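Local coordinates for protein beta-galactosidase (Marinomonas sp. ef1, PDB 6Y2K) that hydrolyses terminal non-reducing galactose residues from beta-galactosides, as a cold-active hexameric GH42 enzyme, at residues Q481-A493 with A511-V523. Sequence-based numbering, arbitrary orientation.
Sequences QNRLNSYQGVLLA and APGPLASLLPLTV
The backbones come nearest at Q481 and P514, with CA atoms 6.6 Å apart, and again one helical turn later at N485 and L518. The contact lies in the trimerisation domain, probably a class I glutamine amidotransferase-like fold. Helix 478-486 and parallel strand 490-493 pack there against the turn at 514-518, which leads into strand 521-528. No direct hydrogen bond joins the two segments.

The Q481 amide lies over the carbonyl of P514, with CD 3.3 Å from P514 O. CG is anti to the backbone N (chi1 -168°) and the chain then bends at chi2, which turns the amide along the helix toward N485. NE2 of Q481 donates to N485 OD1 at 3.1 Å, with an N-H...O angle of 155°. The donor stands above the N485 carbonyl plane, while OD1 lies close to the Q481 amide plane. With an alanine in place of Q481, N485 OD1 would probably lose this donor and a gap would open beside P514 and L518.

Deeper in, toward strand 490-493, the contact is apolar. L515 forks: its CD1 meets CD1 of L484 at 3.9 Å, and its CD2 presses on CB of A493 at 3.6 Å. L484 and L515 cross at about a right angle. CD1 of L518 reaches in between helix and strand, touching L484 and L491 CD2. L468 and L470 of the adjoining strand 467-470 continue this core.

On the exposed side, N485 OD1 lies 3.6 Å from L518 CG. The same oxygen accepts a hydrogen bond from a water that also bonds to S517 OG at 2.6 Å.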
# COMPACT_ATOMS: atom_id res chain seq x y z
N GLN A 481 28.95 -29.58 30.35
CA GLN A 481 30.02 -29.65 29.35
C GLN A 481 30.61 -31.07 29.22
O GLN A 481 30.89 -31.51 28.10
CB GLN A 481 31.13 -28.62 29.60
CG GLN A 481 32.11 -28.47 28.44
CD GLN A 481 31.43 -28.10 27.12
OE1 GLN A 481 30.60 -27.19 27.07
NE2 GLN A 481 31.79 -28.81 26.05
N ASN A 482 30.76 -31.77 30.34
CA ASN A 482 31.20 -33.18 30.32
C ASN A 482 30.23 -34.07 29.54
O ASN A 482 30.66 -34.89 28.73
CB ASN A 482 31.36 -33.74 31.74
CG ASN A 482 32.54 -33.15 32.48
OD1 ASN A 482 33.55 -32.78 31.88
ND2 ASN A 482 32.41 -33.05 33.81
N ARG A 483 28.93 -33.91 29.79
CA ARG A 483 27.90 -34.64 29.04
C ARG A 483 27.95 -34.31 27.54
O ARG A 483 27.80 -35.21 26.71
CB ARG A 483 26.50 -34.39 29.60
CG ARG A 483 26.24 -35.05 30.96
CD ARG A 483 24.78 -34.98 31.36
NE ARG A 483 24.35 -33.61 31.67
CZ ARG A 483 24.58 -32.96 32.81
NH1 ARG A 483 24.14 -31.71 32.96
NH2 ARG A 483 25.25 -33.54 33.82
N LEU A 484 28.17 -33.05 27.19
CA LEU A 484 28.32 -32.65 25.78
C LEU A 484 29.56 -33.25 25.14
O LEU A 484 29.50 -33.72 24.01
CB LEU A 484 28.32 -31.13 25.61
CG LEU A 484 27.03 -30.40 26.00
CD1 LEU A 484 27.22 -28.90 25.86
CD2 LEU A 484 25.84 -30.87 25.17
N ASN A 485 30.67 -33.27 25.89
CA ASN A 485 31.94 -33.85 25.39
C ASN A 485 31.81 -35.33 25.01
O ASN A 485 32.41 -35.77 24.04
CB ASN A 485 33.07 -33.68 26.42
CG ASN A 485 33.53 -32.23 26.56
OD1 ASN A 485 33.36 -31.41 25.65
ND2 ASN A 485 34.12 -31.91 27.70
N SER A 486 31.02 -36.09 25.77
CA SER A 486 30.85 -37.52 25.52
C SER A 486 29.62 -37.87 24.66
O SER A 486 29.49 -39.01 24.22
CB SER A 486 30.79 -38.28 26.84
OG SER A 486 29.64 -37.92 27.58
N TYR A 487 28.73 -36.90 24.41
CA TYR A 487 27.52 -37.12 23.63
C TYR A 487 27.88 -37.62 22.23
O TYR A 487 28.77 -37.06 21.58
CB TYR A 487 26.67 -35.83 23.56
CG TYR A 487 25.44 -35.89 22.69
CD1 TYR A 487 24.40 -36.78 22.97
CD2 TYR A 487 25.30 -35.04 21.59
CE1 TYR A 487 23.26 -36.82 22.17
CE2 TYR A 487 24.17 -35.07 20.79
CZ TYR A 487 23.16 -35.96 21.08
OH TYR A 487 22.06 -35.98 20.27
N GLN A 488 27.22 -38.69 21.80
CA GLN A 488 27.52 -39.37 20.53
C GLN A 488 26.59 -38.97 19.37
O GLN A 488 26.86 -39.34 18.23
CB GLN A 488 27.47 -40.90 20.73
CG GLN A 488 28.54 -41.44 21.68
CD GLN A 488 29.95 -41.09 21.23
OE1 GLN A 488 30.46 -41.63 20.24
NE2 GLN A 488 30.61 -40.21 21.97
N GLY A 489 25.51 -38.24 19.65
CA GLY A 489 24.61 -37.76 18.59
C GLY A 489 25.11 -36.47 17.94
O GLY A 489 26.30 -36.12 18.05
N VAL A 490 24.20 -35.77 17.27
CA VAL A 490 24.51 -34.53 16.57
C VAL A 490 24.11 -33.33 17.44
O VAL A 490 22.99 -33.27 17.92
CB VAL A 490 23.79 -34.47 15.20
CG1 VAL A 490 24.06 -33.15 14.50
CG2 VAL A 490 24.24 -35.64 14.33
N LEU A 491 25.02 -32.38 17.62
CA LEU A 491 24.79 -31.19 18.46
C LEU A 491 24.70 -29.92 17.63
O LEU A 491 25.60 -29.64 16.83
CB LEU A 491 25.94 -31.02 19.47
CG LEU A 491 25.94 -29.75 20.32
CD1 LEU A 491 24.74 -29.73 21.27
CD2 LEU A 491 27.25 -29.60 21.10
N LEU A 492 23.64 -29.14 17.87
CA LEU A 492 23.56 -27.74 17.43
C LEU A 492 23.44 -26.83 18.66
O LEU A 492 22.44 -26.88 19.39
CB LEU A 492 22.37 -27.52 16.50
CG LEU A 492 22.11 -26.07 16.05
CD1 LEU A 492 23.32 -25.53 15.30
CD2 LEU A 492 20.85 -25.95 15.19
N ALA A 493 24.47 -26.01 18.89
CA ALA A 493 24.44 -24.98 19.93
C ALA A 493 24.06 -23.65 19.28
O ALA A 493 24.67 -23.24 18.30
CB ALA A 493 25.78 -24.87 20.61
N ALA A 511 32.65 -15.82 25.02
CA ALA A 511 31.71 -16.81 24.49
C ALA A 511 32.36 -17.58 23.33
O ALA A 511 33.16 -16.99 22.61
CB ALA A 511 30.42 -16.13 24.05
N PRO A 512 32.06 -18.87 23.14
CA PRO A 512 31.06 -19.63 23.89
C PRO A 512 31.59 -20.39 25.13
O PRO A 512 31.06 -21.45 25.47
CB PRO A 512 30.55 -20.61 22.83
CG PRO A 512 31.79 -20.91 22.04
CD PRO A 512 32.59 -19.63 22.01
N GLY A 513 32.60 -19.85 25.81
CA GLY A 513 32.93 -20.29 27.16
C GLY A 513 33.39 -21.74 27.23
O GLY A 513 34.29 -22.12 26.50
N PRO A 514 32.75 -22.57 28.09
CA PRO A 514 33.15 -23.99 28.17
C PRO A 514 32.99 -24.78 26.87
O PRO A 514 33.69 -25.77 26.68
CB PRO A 514 32.21 -24.56 29.24
CG PRO A 514 31.77 -23.39 30.03
CD PRO A 514 31.69 -22.26 29.06
N LEU A 515 32.08 -24.34 25.99
CA LEU A 515 31.84 -25.01 24.71
C LEU A 515 33.01 -24.86 23.72
O LEU A 515 33.11 -25.65 22.78
CB LEU A 515 30.56 -24.47 24.05
CG LEU A 515 29.94 -25.28 22.91
CD1 LEU A 515 29.15 -26.47 23.45
CD2 LEU A 515 29.03 -24.42 22.04
N ALA A 516 33.87 -23.86 23.91
CA ALA A 516 34.97 -23.59 22.98
C ALA A 516 35.94 -24.76 22.76
O ALA A 516 36.52 -24.87 21.69
CB ALA A 516 35.74 -22.34 23.39
N SER A 517 36.14 -25.61 23.77
CA SER A 517 36.96 -26.81 23.59
C SER A 517 36.33 -27.79 22.58
O SER A 517 37.05 -28.43 21.82
CB SER A 517 37.24 -27.52 24.93
OG SER A 517 36.03 -27.93 25.56
N LEU A 518 35.00 -27.87 22.56
CA LEU A 518 34.26 -28.74 21.63
C LEU A 518 34.08 -28.07 20.25
O LEU A 518 34.14 -28.73 19.21
CB LEU A 518 32.87 -29.05 22.20
CG LEU A 518 32.37 -30.49 22.35
CD1 LEU A 518 30.84 -30.48 22.37
CD2 LEU A 518 32.90 -31.46 21.31
N LEU A 519 33.80 -26.77 20.28
CA LEU A 519 33.51 -25.99 19.08
C LEU A 519 34.41 -24.76 19.09
O LEU A 519 34.03 -23.73 19.65
CB LEU A 519 32.02 -25.60 19.07
CG LEU A 519 31.10 -26.68 18.52
CD1 LEU A 519 29.67 -26.57 19.03
CD2 LEU A 519 31.13 -26.63 17.00
N PRO A 520 35.63 -24.87 18.53
CA PRO A 520 36.58 -23.76 18.65
C PRO A 520 36.20 -22.52 17.82
O PRO A 520 36.39 -22.48 16.60
CB PRO A 520 37.91 -24.37 18.19
CG PRO A 520 37.54 -25.54 17.35
CD PRO A 520 36.25 -26.06 17.91
N LEU A 521 35.66 -21.52 18.52
CA LEU A 521 35.34 -20.22 17.93
C LEU A 521 35.34 -19.16 19.03
O LEU A 521 35.31 -19.49 20.22
CB LEU A 521 33.98 -20.29 17.25
CG LEU A 521 32.78 -20.62 18.15
CD1 LEU A 521 31.95 -19.38 18.41
CD2 LEU A 521 31.92 -21.70 17.52
N THR A 522 35.39 -17.90 18.62
CA THR A 522 35.36 -16.77 19.54
C THR A 522 34.31 -15.76 19.09
O THR A 522 34.35 -15.30 17.96
CB THR A 522 36.74 -16.08 19.61
OG1 THR A 522 37.72 -17.02 20.06
CG2 THR A 522 36.72 -14.89 20.58
N VAL A 523 33.37 -15.44 19.98
CA VAL A 523 32.44 -14.34 19.73
C VAL A 523 33.15 -13.06 20.14
O VAL A 523 33.32 -12.78 21.33
CB VAL A 523 31.12 -14.47 20.52
CG1 VAL A 523 30.19 -13.28 20.25
CG2 VAL A 523 30.43 -15.79 20.19
O HOH W 1 35.66 -30.40 24.79